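Local coordinates for protein Rv1989c (MbcT) (Mycobacterium tuberculosis, PDB 6FKG) that degrades NAD(+) by phosphorolysis, acting as the toxin of a type II toxin-antitoxin pair that the antitoxin MbcA neutralises by blocking access to the active site, at residues Asp14-Ile19 and Ala100-Thr105; Leu52-Ile57 and Val131-Trp136; Asp119-Asp124 and Pro146-Val151; Ser22-Arg27 and Thr93-Asp98. One frame throughout, in Å; residues are numbered along the deposited sequence.

Interaction 1: Asp14-Ile19 and Ala100-Thr105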
loop_
_atom_site.group_PDB
_atom_site.type_symbol
_atom_site.label_atom_id
_atom_site.label_comp_id
_atom_site.label_asym_id
_atom_site.label_seq_id
_atom_site.Cartn_x
_atom_site.Cartn_y
_atom_site.Cartn_z
ATOM N N ASP B 14 -17.589 1.539 -37.449
ATOM C CA ASP B 14 -17.083 2.082 -38.714
ATOM C C ASP B 14 -17.865 1.537 -39.911
ATOM O O ASP B 14 -18.188 2.278 -40.845
ATOM C CB ASP B 14 -15.593 1.762 -38.885
ATOM C CG ASP B 14 -15.037 2.249 -40.218
ATOM O OD1 ASP B 14 -14.656 3.430 -40.316
ATOM O OD2 ASP B 14 -14.985 1.450 -41.175
ATOM N N ALA B 15 -18.160 0.237 -39.879
ATOM C CA ALA B 15 -18.921 -0.414 -40.945
ATOM C C ALA B 15 -20.321 0.170 -41.064
ATOM O O ALA B 15 -20.848 0.295 -42.167
ATOM C CB ALA B 15 -18.998 -1.915 -40.704
ATOM N N ARG B 16 -20.930 0.518 -39.931
ATOM C CA ARG B 16 -22.245 1.168 -39.952
ATOM C C ARG B 16 -22.159 2.523 -40.644
ATOM O O ARG B 16 -23.060 2.914 -41.386
ATOM C CB ARG B 16 -22.802 1.366 -38.539
ATOM C CG ARG B 16 -22.987 0.105 -37.715
ATOM C CD ARG B 16 -24.067 -0.784 -38.286
ATOM N NE ARG B 16 -25.342 -0.090 -38.466
ATOM C CZ ARG B 16 -26.422 -0.664 -38.987
ATOM N NH1 ARG B 16 -26.372 -1.933 -39.364
ATOM N NH2 ARG B 16 -27.548 0.024 -39.134
ATOM N N GLY B 17 -21.073 3.243 -40.380
ATOM C CA GLY B 17 -20.900 4.572 -40.925
ATOM C C GLY B 17 -21.897 5.564 -40.351
ATOM O O GLY B 17 -22.547 5.303 -39.332
ATOM N N THR B 18 -22.013 6.706 -41.014
ATOM C CA THR B 18 -22.822 7.813 -40.530
ATOM C C THR B 18 -23.920 8.149 -41.515
ATOM O O THR B 18 -23.876 7.729 -42.676
ATOM C CB THR B 18 -21.983 9.089 -40.312
ATOM O OG1 THR B 18 -21.370 9.459 -41.550
ATOM C CG2 THR B 18 -20.903 8.882 -39.260
ATOM N N ILE B 19 -24.902 8.908 -41.041
ATOM C CA ILE B 19 -25.842 9.594 -41.919
ATOM C C ILE B 19 -25.763 11.082 -41.607
ATOM O O ILE B 19 -25.322 11.466 -40.523
ATOM C CB ILE B 19 -27.296 9.104 -41.741
ATOM C CG1 ILE B 19 -27.796 9.422 -40.333
ATOM C CG2 ILE B 19 -27.414 7.617 -42.055
ATOM C CD1 ILE B 19 -29.278 9.132 -40.141
ATOM N N ALA B 100 -23.065 14.512 -39.055
ATOM C CA ALA B 100 -22.692 13.151 -39.431
ATOM C C ALA B 100 -22.763 12.261 -38.208
ATOM O O ALA B 100 -21.862 12.270 -37.373
ATOM C CB ALA B 100 -21.281 13.116 -40.049
ATOM N N VAL B 101 -23.841 11.492 -38.094
ATOM C CA VAL B 101 -24.102 10.771 -36.861
ATOM C C VAL B 101 -24.235 9.268 -37.068
ATOM O O VAL B 101 -24.708 8.808 -38.108
ATOM C CB VAL B 101 -25.389 11.290 -36.179
ATOM C CG1 VAL B 101 -25.249 12.764 -35.844
ATOM C CG2 VAL B 101 -26.598 11.060 -37.088
ATOM N N LEU B 102 -23.790 8.506 -36.074
ATOM C CA LEU B 102 -24.093 7.086 -36.006
ATOM C C LEU B 102 -25.586 6.912 -35.717
ATOM O O LEU B 102 -26.073 7.366 -34.682
ATOM C CB LEU B 102 -23.257 6.410 -34.919
ATOM C CG LEU B 102 -23.476 4.901 -34.758
ATOM C CD1 LEU B 102 -23.005 4.129 -35.989
ATOM C CD2 LEU B 102 -22.740 4.433 -33.509
ATOM N N ASP B 103 -26.312 6.270 -36.629
ATOM C CA ASP B 103 -27.763 6.146 -36.475
ATOM C C ASP B 103 -28.147 4.878 -35.731
ATOM O O ASP B 103 -28.146 3.800 -36.309
ATOM C CB ASP B 103 -28.456 6.161 -37.841
ATOM C CG ASP B 103 -29.972 6.137 -37.731
ATOM O OD1 ASP B 103 -30.515 6.212 -36.605
ATOM O OD2 ASP B 103 -30.625 6.055 -38.783
ATOM N N LEU B 104 -28.512 5.020 -34.461
ATOM C CA LEU B 104 -28.916 3.869 -33.657
ATOM C C LEU B 104 -30.420 3.886 -33.369
ATOM O O LEU B 104 -30.874 3.297 -32.387
ATOM C CB LEU B 104 -28.134 3.840 -32.335
ATOM C CG LEU B 104 -26.612 3.761 -32.480
ATOM C CD1 LEU B 104 -25.925 3.687 -31.104
ATOM C CD2 LEU B 104 -26.209 2.583 -33.354
ATOM N N THR B 105 -31.193 4.554 -34.223
ATOM C CA THR B 105 -32.637 4.630 -34.003
ATOM C C THR B 105 -33.350 3.366 -34.467
ATOM O O THR B 105 -34.500 3.136 -34.096
ATOM C CB THR B 105 -33.259 5.863 -34.700
ATOM O OG1 THR B 105 -33.022 5.788 -36.108
ATOM C CG2 THR B 105 -32.640 7.159 -34.132
HETATM O O HOH W 1 -26.142 2.588 -38.007
HETATM O O HOH W 2 -25.234 4.994 -39.064
#
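Ile19 carries its CG1 wedged between the backbone N and the carbonyl carbon (chi1 64°) and extends from there to CD1, so that it crosses the side chains of Val101 and Asp103 obliquely. CG1 meets Val101 CG2, itself likewise wedged, while the terminal Ile19 CD1 reaches Asp103 OD2 at 3.6 Å. Asp103 presents that carboxylate because its CG is anti to the backbone N (chi1 -176°). Its other oxygen is gripped twice within its own segment, by the hydroxyl of Thr105 on the syn lone pair and by Thr105 N from above the carboxylate plane, which makes an Asx turn as the strand ends. Beneath the side chains, Ile19 and Val101 form an antiparallel hydrogen-bonded pair: Ile19 N donates to Val101 O at 2.9 Å, and Val101 N to Ile19 O at 2.8 Å, nearly along the C=O axis. Away from the bridge, on the side of Gly17 and Asp103, two waters link the segments. One accepts a hydrogen bond from Asp103 N and donates one to Gly17 O; another accepts from Arg16 NE at 2.8 Å, in the guanidinium plane, and donates to Asp103 O. Gly17, with positive phi, ends the helix and turns the chain toward the sheet. Leu102 CD1 packs against Gly17 O and Arg16 CB, 3.8 Å from the latter. The contact thus joins the exit of helix 7-16 and the start of strand 19-30 to strand 89-103, whose Leu102 also bonds through its backbone to strand 142-147, while Arg16 lies against helix 107-112.

Interaction 2: Leu52-Ile57 and Val131-Trp136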
loop_
_atom_site.group_PDB
_atom_site.type_symbol
_atom_site.label_atom_id
_atom_site.label_comp_id
_atom_site.label_asym_id
_atom_site.label_seq_id
_atom_site.Cartn_x
_atom_site.Cartn_y
_atom_site.Cartn_z
ATOM N N LEU B 52 -14.310 12.483 -18.932
ATOM C CA LEU B 52 -12.907 12.905 -18.983
ATOM C C LEU B 52 -12.213 12.817 -20.338
ATOM O O LEU B 52 -10.991 12.983 -20.403
ATOM C CB LEU B 52 -12.076 12.095 -17.976
ATOM C CG LEU B 52 -12.564 11.988 -16.529
ATOM C CD1 LEU B 52 -11.587 11.148 -15.706
ATOM C CD2 LEU B 52 -12.754 13.365 -15.915
ATOM N N LEU B 53 -12.940 12.542 -21.413
ATOM C CA LEU B 53 -12.272 12.471 -22.714
ATOM C C LEU B 53 -12.726 13.550 -23.688
ATOM O O LEU B 53 -11.925 14.080 -24.469
ATOM C CB LEU B 53 -12.480 11.096 -23.344
ATOM C CG LEU B 53 -11.603 9.995 -22.745
ATOM C CD1 LEU B 53 -11.877 8.670 -23.439
ATOM C CD2 LEU B 53 -10.129 10.380 -22.843
ATOM N N PHE B 54 -14.014 13.869 -23.662
ATOM C CA PHE B 54 -14.535 14.844 -24.611
ATOM C C PHE B 54 -15.810 15.454 -24.083
ATOM O O PHE B 54 -16.557 14.791 -23.370
ATOM C CB PHE B 54 -14.786 14.206 -25.999
ATOM C CG PHE B 54 -15.639 12.930 -25.974
ATOM C CD1 PHE B 54 -17.020 12.993 -26.086
ATOM C CD2 PHE B 54 -15.041 11.678 -25.885
ATOM C CE1 PHE B 54 -17.801 11.816 -26.084
ATOM C CE2 PHE B 54 -15.793 10.511 -25.888
ATOM C CZ PHE B 54 -17.176 10.572 -25.986
ATOM N N PRO B 55 -16.067 16.723 -24.442
ATOM C CA PRO B 55 -17.359 17.340 -24.152
ATOM C C PRO B 55 -18.452 16.653 -24.947
ATOM O O PRO B 55 -18.211 16.138 -26.047
ATOM C CB PRO B 55 -17.186 18.802 -24.606
ATOM C CG PRO B 55 -15.727 18.991 -24.860
ATOM C CD PRO B 55 -15.147 17.638 -25.141
ATOM N N ALA B 56 -19.650 16.629 -24.385
ATOM C CA ALA B 56 -20.795 16.067 -25.099
ATOM C C ALA B 56 -22.049 16.836 -24.732
ATOM O O ALA B 56 -22.194 17.284 -23.596
ATOM C CB ALA B 56 -20.964 14.573 -24.781
ATOM N N ILE B 57 -22.942 16.986 -25.712
ATOM C CA ILE B 57 -24.190 17.732 -25.556
ATOM C C ILE B 57 -25.349 16.795 -25.813
ATOM O O ILE B 57 -25.375 16.125 -26.839
ATOM C CB ILE B 57 -24.312 18.892 -26.566
ATOM C CG1 ILE B 57 -23.157 19.883 -26.446
ATOM C CG2 ILE B 57 -25.626 19.625 -26.379
ATOM C CD1 ILE B 57 -23.230 20.946 -27.537
ATOM N N VAL B 131 -20.026 2.564 -26.824
ATOM C CA VAL B 131 -20.446 2.867 -28.187
ATOM C C VAL B 131 -20.225 4.354 -28.513
ATOM O O VAL B 131 -19.693 4.688 -29.584
ATOM C CB VAL B 131 -21.931 2.464 -28.414
ATOM C CG1 VAL B 131 -22.434 2.981 -29.747
ATOM C CG2 VAL B 131 -22.081 0.943 -28.347
ATOM N N GLY B 132 -20.616 5.245 -27.604
ATOM C CA GLY B 132 -20.374 6.673 -27.806
ATOM C C GLY B 132 -18.885 6.971 -27.881
ATOM O O GLY B 132 -18.438 7.771 -28.705
ATOM N N HIS B 133 -18.104 6.318 -27.027
ATOM C CA HIS B 133 -16.654 6.479 -27.054
ATOM C C HIS B 133 -16.100 6.123 -28.433
ATOM O O HIS B 133 -15.304 6.862 -29.007
ATOM C CB HIS B 133 -16.011 5.604 -25.991
ATOM C CG HIS B 133 -14.529 5.782 -25.862
ATOM N ND1 HIS B 133 -13.739 4.900 -25.154
ATOM C CD2 HIS B 133 -13.696 6.749 -26.317
ATOM C CE1 HIS B 133 -12.481 5.307 -25.193
ATOM N NE2 HIS B 133 -12.429 6.424 -25.900
ATOM N N ALA B 134 -16.526 4.987 -28.965
ATOM C CA ALA B 134 -16.016 4.526 -30.258
ATOM C C ALA B 134 -16.427 5.464 -31.397
ATOM O O ALA B 134 -15.634 5.729 -32.297
ATOM C CB ALA B 134 -16.497 3.106 -30.541
ATOM N N ALA B 135 -17.662 5.961 -31.366
ATOM C CA ALA B 135 -18.131 6.857 -32.425
ATOM C C ALA B 135 -17.283 8.122 -32.434
ATOM O O ALA B 135 -16.874 8.604 -33.498
ATOM C CB ALA B 135 -19.615 7.206 -32.244
ATOM N N TRP B 136 -17.019 8.651 -31.241
ATOM C CA TRP B 136 -16.176 9.838 -31.105
ATOM C C TRP B 136 -14.756 9.555 -31.566
ATOM O O TRP B 136 -14.120 10.376 -32.241
ATOM C CB TRP B 136 -16.157 10.317 -29.658
ATOM C CG TRP B 136 -15.031 11.292 -29.370
ATOM C CD1 TRP B 136 -15.022 12.639 -29.629
ATOM C CD2 TRP B 136 -13.761 10.986 -28.778
ATOM N NE1 TRP B 136 -13.814 13.191 -29.227
ATOM C CE2 TRP B 136 -13.032 12.196 -28.695
ATOM C CE3 TRP B 136 -13.176 9.807 -28.286
ATOM C CZ2 TRP B 136 -11.748 12.259 -28.147
ATOM C CZ3 TRP B 136 -11.891 9.872 -27.746
ATOM C CH2 TRP B 136 -11.197 11.091 -27.677
#
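Two aromatic side chains supply the dense half of this contact, a face-to-face aromatic stack joining the loop before strand 56-60 to helix 126-137. Phe54 comes from the loop, its CG wedged between backbone N and carbonyl carbon (chi1 52°), and Trp136 from the helix with CG anti to the backbone N. The side chains extend toward each other from the two segments, and their rings overlap through their faces: the Phe54 ring and the five-membered ring of Trp136 have centroids 3.9 Å apart and planes at 20°. Phe54 CD2 sits over the centre of the indole, 3.2 Å from Trp136 CD2, a tight approach. Each CB also covers the other's ring as a CH-pi contact, Trp136 CB lying 4.0 Å from the Phe54 centroid. The looser half belongs to Leu53, which is partly exposed. Its CD1 touches the His133 ring obliquely, 3.4 Å from NE2, and only grazes Trp136 CZ3 at 4.5 Å. Here a partner chain takes over: Tyr60 of the antitoxin MbcA hydrogen-bonds His133 NE2, packs on Leu53 and meets the Trp136 ring. Arg161 makes a cation-pi contact with the same indole. Across the two segments the contact is therefore dispersive, carried by aromatic and aliphatic surfaces, whereas His133 NE2 finds its polar partner in Tyr60 of the MbcA chain, consistent with a toxin surface that MbcA occupies as it blocks the active site.

Interaction 3: Asp119-Asp124 and Pro146-Val151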
loop_
_atom_site.group_PDB
_atom_site.type_symbol
_atom_site.label_atom_id
_atom_site.label_comp_id
_atom_site.label_asym_id
_atom_site.label_seq_id
_atom_site.Cartn_x
_atom_site.Cartn_y
_atom_site.Cartn_z
ATOM N N ASP B 119 -29.748 -1.633 -22.063
ATOM C CA ASP B 119 -28.611 -0.735 -22.090
ATOM C C ASP B 119 -29.072 0.705 -22.103
ATOM O O ASP B 119 -28.446 1.573 -21.507
ATOM C CB ASP B 119 -27.732 -1.011 -23.306
ATOM C CG ASP B 119 -27.138 -2.394 -23.276
ATOM O OD1 ASP B 119 -26.326 -2.660 -22.366
ATOM O OD2 ASP B 119 -27.498 -3.220 -24.145
ATOM N N ILE B 120 -30.191 0.952 -22.769
ATOM C CA ILE B 120 -30.632 2.317 -23.020
ATOM C C ILE B 120 -31.397 2.938 -21.849
ATOM O O ILE B 120 -31.309 4.147 -21.624
ATOM C CB ILE B 120 -31.480 2.358 -24.287
ATOM C CG1 ILE B 120 -30.634 1.873 -25.463
ATOM C CG2 ILE B 120 -32.021 3.764 -24.551
ATOM C CD1 ILE B 120 -31.438 1.582 -26.681
ATOM N N TYR B 121 -32.114 2.119 -21.082
ATOM C CA TYR B 121 -32.952 2.660 -20.014
ATOM C C TYR B 121 -32.559 2.151 -18.629
ATOM O O TYR B 121 -32.933 2.743 -17.619
ATOM C CB TYR B 121 -34.417 2.345 -20.299
ATOM C CG TYR B 121 -34.856 2.845 -21.654
ATOM C CD1 TYR B 121 -35.062 4.202 -21.877
ATOM C CD2 TYR B 121 -35.037 1.968 -22.718
ATOM C CE1 TYR B 121 -35.455 4.669 -23.115
ATOM C CE2 TYR B 121 -35.428 2.426 -23.962
ATOM C CZ TYR B 121 -35.637 3.779 -24.152
ATOM O OH TYR B 121 -36.022 4.254 -25.380
ATOM N N GLY B 122 -31.791 1.069 -18.587
ATOM C CA GLY B 122 -31.351 0.492 -17.327
ATOM C C GLY B 122 -30.322 1.339 -16.603
ATOM O O GLY B 122 -29.819 2.331 -17.143
ATOM N N ASP B 123 -29.989 0.941 -15.380
ATOM C CA ASP B 123 -29.071 1.714 -14.553
ATOM C C ASP B 123 -27.624 1.694 -15.067
ATOM O O ASP B 123 -26.847 2.586 -14.734
ATOM C CB ASP B 123 -29.100 1.210 -13.104
ATOM C CG ASP B 123 -30.396 1.550 -12.384
ATOM O OD1 ASP B 123 -31.317 2.120 -13.014
ATOM O OD2 ASP B 123 -30.492 1.246 -11.172
ATOM N N ASP B 124 -27.264 0.685 -15.862
ATOM C CA ASP B 124 -25.887 0.524 -16.337
ATOM C C ASP B 124 -25.625 1.242 -17.665
ATOM O O ASP B 124 -26.212 0.905 -18.691
ATOM C CB ASP B 124 -25.540 -0.957 -16.496
ATOM C CG ASP B 124 -24.114 -1.170 -16.980
ATOM O OD1 ASP B 124 -23.243 -0.347 -16.624
ATOM O OD2 ASP B 124 -23.864 -2.147 -17.721
ATOM N N PRO B 146 -32.309 6.172 -29.560
ATOM C CA PRO B 146 -33.699 6.263 -29.106
ATOM C C PRO B 146 -33.728 6.942 -27.736
ATOM O O PRO B 146 -32.753 6.856 -26.988
ATOM C CB PRO B 146 -34.145 4.803 -29.034
ATOM C CG PRO B 146 -32.879 4.049 -28.744
ATOM C CD PRO B 146 -31.723 4.840 -29.331
ATOM N N ALA B 147 -34.821 7.625 -27.425
ATOM C CA ALA B 147 -35.013 8.191 -26.101
ATOM C C ALA B 147 -36.406 7.825 -25.625
ATOM O O ALA B 147 -37.273 7.476 -26.443
ATOM C CB ALA B 147 -34.820 9.697 -26.119
ATOM N N ALA B 148 -36.620 7.901 -24.311
ATOM C CA ALA B 148 -37.908 7.521 -23.728
ATOM C C ALA B 148 -39.059 8.280 -24.379
ATOM O O ALA B 148 -40.128 7.722 -24.582
ATOM C CB ALA B 148 -37.902 7.749 -22.222
ATOM N N GLY B 149 -38.830 9.540 -24.743
ATOM C CA GLY B 149 -39.900 10.338 -25.317
ATOM C C GLY B 149 -39.800 10.609 -26.809
ATOM O O GLY B 149 -40.576 11.400 -27.345
ATOM N N GLY B 150 -38.850 9.967 -27.484
ATOM C CA GLY B 150 -38.658 10.173 -28.915
ATOM C C GLY B 150 -37.235 9.840 -29.347
ATOM O O GLY B 150 -36.751 8.740 -29.085
ATOM N N VAL B 151 -36.551 10.786 -29.984
ATOM C CA VAL B 151 -35.174 10.553 -30.447
ATOM C C VAL B 151 -34.194 11.501 -29.764
ATOM O O VAL B 151 -34.485 12.682 -29.587
ATOM C CB VAL B 151 -35.073 10.698 -31.980
ATOM C CG1 VAL B 151 -33.623 10.597 -32.434
ATOM C CG2 VAL B 151 -35.919 9.626 -32.648
#
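A beta hairpin tip meets the end of a helix here: strands 142-147 and 150-156 are joined by a type I turn from Ala147 to Gly150, and residues of helix 117-121 lean on it. The turn is closed by backbone bonds in both directions, Ala147 N to Gly150 O at 2.8 Å and Gly150 N to Ala147 O at 3.1 Å. Gly150 adopts backbone angles that would push a CB into the carbonyl O of Gly149. Tyr121 can be followed outward. From CB its CG stands anti to the carbonyl carbon (chi1 -55°), which sends the ring toward the hairpin. Ile120 CG2 of its own helix lies 3.6 Å above the centre of one ring face. Farther out, CE1 comes to 3.6 Å from Ala148 N, which lies in the ring plane at the edge, and to 4.0 Å from Ala148 CB. At the tip, OH rests 3.6 Å from Ala147 C and lies 4.1 Å from Pro146 CB. The ring edge, rather than its face, is thus applied to the start of the turn. Around the contact, Ala148 also packs on helix 63-76, Arg110 of helix 107-112 touches both Ile120 and Pro146, and Asp119 forms a salt bridge with Arg35 of a neighbouring MbcA chain. Beside the tyrosine, Ile120 crosses the proline ring at about a right angle, its CD1 reaching 3.5 Å from Pro146 CG.

Interaction 4: Ser22-Arg27 and Thr93-Asp98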
loop_
_atom_site.group_PDB
_atom_site.type_symbol
_atom_site.label_atom_id
_atom_site.label_comp_id
_atom_site.label_asym_id
_atom_site.label_seq_id
_atom_site.Cartn_x
_atom_site.Cartn_y
_atom_site.Cartn_z
ATOM N N SER B 22 -30.437 16.393 -40.079
ATOM C CA SER B 22 -30.818 17.762 -39.770
ATOM C C SER B 22 -32.154 17.788 -39.053
ATOM O O SER B 22 -33.112 17.133 -39.470
ATOM C CB SER B 22 -30.887 18.607 -41.041
ATOM O OG SER B 22 -29.702 18.446 -41.799
ATOM N N GLU B 23 -32.219 18.552 -37.973
ATOM C CA GLU B 23 -33.456 18.678 -37.227
ATOM C C GLU B 23 -33.383 19.873 -36.290
ATOM O O GLU B 23 -32.292 20.305 -35.914
ATOM C CB GLU B 23 -33.731 17.396 -36.433
ATOM C CG GLU B 23 -34.994 17.392 -35.588
ATOM C CD GLU B 23 -36.266 17.463 -36.413
ATOM O OE1 GLU B 23 -36.602 18.555 -36.929
ATOM O OE2 GLU B 23 -36.935 16.414 -36.539
ATOM N N THR B 24 -34.547 20.412 -35.943
ATOM C CA THR B 24 -34.658 21.360 -34.853
ATOM C C THR B 24 -34.721 20.574 -33.546
ATOM O O THR B 24 -35.621 19.750 -33.353
ATOM C CB THR B 24 -35.901 22.243 -34.999
ATOM O OG1 THR B 24 -35.799 23.013 -36.206
ATOM C CG2 THR B 24 -36.011 23.176 -33.816
ATOM N N CYS B 25 -33.754 20.811 -32.660
ATOM C CA CYS B 25 -33.627 20.020 -31.442
ATOM C C CYS B 25 -33.726 20.884 -30.196
ATOM O O CYS B 25 -33.738 22.111 -30.270
ATOM C CB CYS B 25 -32.302 19.256 -31.418
ATOM S SG CYS B 25 -32.162 17.992 -32.709
ATOM N N TYR B 26 -33.767 20.217 -29.052
ATOM C CA TYR B 26 -34.042 20.884 -27.794
ATOM C C TYR B 26 -33.133 20.365 -26.711
ATOM O O TYR B 26 -32.862 19.164 -26.607
ATOM C CB TYR B 26 -35.517 20.683 -27.396
ATOM C CG TYR B 26 -36.458 21.249 -28.422
ATOM C CD1 TYR B 26 -36.852 20.497 -29.527
ATOM C CD2 TYR B 26 -36.920 22.552 -28.314
ATOM C CE1 TYR B 26 -37.693 21.027 -30.487
ATOM C CE2 TYR B 26 -37.759 23.086 -29.259
ATOM C CZ TYR B 26 -38.145 22.320 -30.337
ATOM O OH TYR B 26 -38.983 22.862 -31.271
ATOM N N ARG B 27 -32.663 21.296 -25.898
ATOM C CA ARG B 27 -31.807 20.981 -24.786
ATOM C C ARG B 27 -32.234 21.828 -23.590
ATOM O O ARG B 27 -32.617 22.968 -23.781
ATOM C CB ARG B 27 -30.353 21.282 -25.154
ATOM C CG ARG B 27 -29.416 20.975 -24.053
ATOM C CD ARG B 27 -28.063 21.630 -24.249
ATOM N NE ARG B 27 -27.203 21.146 -23.188
ATOM C CZ ARG B 27 -25.959 21.547 -23.000
ATOM N NH1 ARG B 27 -25.425 22.446 -23.826
ATOM N NH2 ARG B 27 -25.250 21.039 -21.998
ATOM N N THR B 93 -33.700 26.006 -28.005
ATOM C CA THR B 93 -34.042 25.482 -29.308
ATOM C C THR B 93 -32.805 25.603 -30.178
ATOM O O THR B 93 -32.316 26.707 -30.392
ATOM C CB THR B 93 -35.195 26.259 -29.931
ATOM O OG1 THR B 93 -36.324 26.218 -29.051
ATOM C CG2 THR B 93 -35.575 25.671 -31.278
ATOM N N ILE B 94 -32.298 24.473 -30.654
ATOM C CA ILE B 94 -31.026 24.435 -31.371
ATOM C C ILE B 94 -31.203 23.698 -32.684
ATOM O O ILE B 94 -31.518 22.507 -32.703
ATOM C CB ILE B 94 -29.924 23.759 -30.533
ATOM C CG1 ILE B 94 -29.679 24.556 -29.241
ATOM C CG2 ILE B 94 -28.629 23.614 -31.357
ATOM C CD1 ILE B 94 -28.902 23.800 -28.157
ATOM N N ASP B 95 -31.027 24.424 -33.783
ATOM C CA ASP B 95 -31.084 23.832 -35.112
ATOM C C ASP B 95 -29.800 23.060 -35.413
ATOM O O ASP B 95 -28.688 23.590 -35.281
ATOM C CB ASP B 95 -31.311 24.905 -36.182
ATOM C CG ASP B 95 -32.749 25.375 -36.254
ATOM O OD1 ASP B 95 -33.641 24.672 -35.737
ATOM O OD2 ASP B 95 -32.993 26.441 -36.856
ATOM N N VAL B 96 -29.963 21.807 -35.821
ATOM C CA VAL B 96 -28.833 20.948 -36.183
ATOM C C VAL B 96 -28.856 20.710 -37.693
ATOM O O VAL B 96 -29.890 20.325 -38.243
ATOM C CB VAL B 96 -28.888 19.600 -35.431
ATOM C CG1 VAL B 96 -27.744 18.688 -35.861
ATOM C CG2 VAL B 96 -28.878 19.834 -33.926
ATOM N N THR B 97 -27.725 20.935 -38.358
ATOM C CA THR B 97 -27.662 20.835 -39.815
ATOM C C THR B 97 -26.568 19.892 -40.291
ATOM O O THR B 97 -25.394 20.073 -39.970
ATOM C CB THR B 97 -27.434 22.219 -40.461
ATOM O OG1 THR B 97 -28.458 23.117 -40.019
ATOM C CG2 THR B 97 -27.461 22.121 -41.995
ATOM N N ASP B 98 -26.983 18.887 -41.059
ATOM C CA ASP B 98 -26.093 17.913 -41.687
ATOM C C ASP B 98 -25.059 17.292 -40.742
ATOM O O ASP B 98 -23.909 17.095 -41.126
ATOM C CB ASP B 98 -25.385 18.562 -42.876
ATOM C CG ASP B 98 -26.356 19.004 -43.954
ATOM O OD1 ASP B 98 -27.359 18.292 -44.180
ATOM O OD2 ASP B 98 -26.120 20.060 -44.573
#
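This is an antiparallel strand pairing within the mixed sheet of the RES domain, joining strand 19-30 to strand 89-103 with N-to-C directions 147° apart. Glu23 with Val96 and Cys25 with Ile94 are hydrogen-bonded pairs, each making two backbone bonds; the straightest is Ile94 N to Cys25 O, 2.8 Å at 179°, although the donor stands above the carbonyl plane. On the face with Cys25 and Val96, SG and CG2 of these residues pack 4.0 Å apart. The other face is more polar. Thr24 and Asp95 lie side by side, pointing the same way, and Thr24 OG1 donates to Asp95 OD1 at 2.8 Å from above the carboxylate plane; Asp95 OD2 is held by a salt bridge to Arg170. The methyl Thr24 CG2 meets Thr93 CG2 at 3.6 Å, and Thr93 OG1 lies beside Tyr26 CE2. Where strand 89-103 turns its corner, Asp98 N donates to Ser22 OG, 2.9 Å away. Strand 167-174 pairs with residues 93 and 95, strand 56-60 covers Cys25 and Ile94 through Leu59, and Tyr26 leans on helix 63-76.

Overall arrangement
From the N terminus, helix 7-16 leads directly into strand 19-30, and both find strand 89-103: interaction 1 at its far end, interaction 4 earlier along it, so that the loop closed by interaction 4 nests inside that of interaction 1. Interaction 2 opens within both loops, at residues 52-57, and closes on helix 126-137 after them, thereby crossing each. Interaction 3 begins after interactions 1 and 4 have closed and crosses interaction 2. All four reach one mixed sheet. Direct touches join them: Leu102 and Leu104 pack on Val131, Leu104 on Pro146 and Thr105 on Val151, and Arg27 on Ile57. Interactions 3 and 4 lie on opposite sides of the chain's centre.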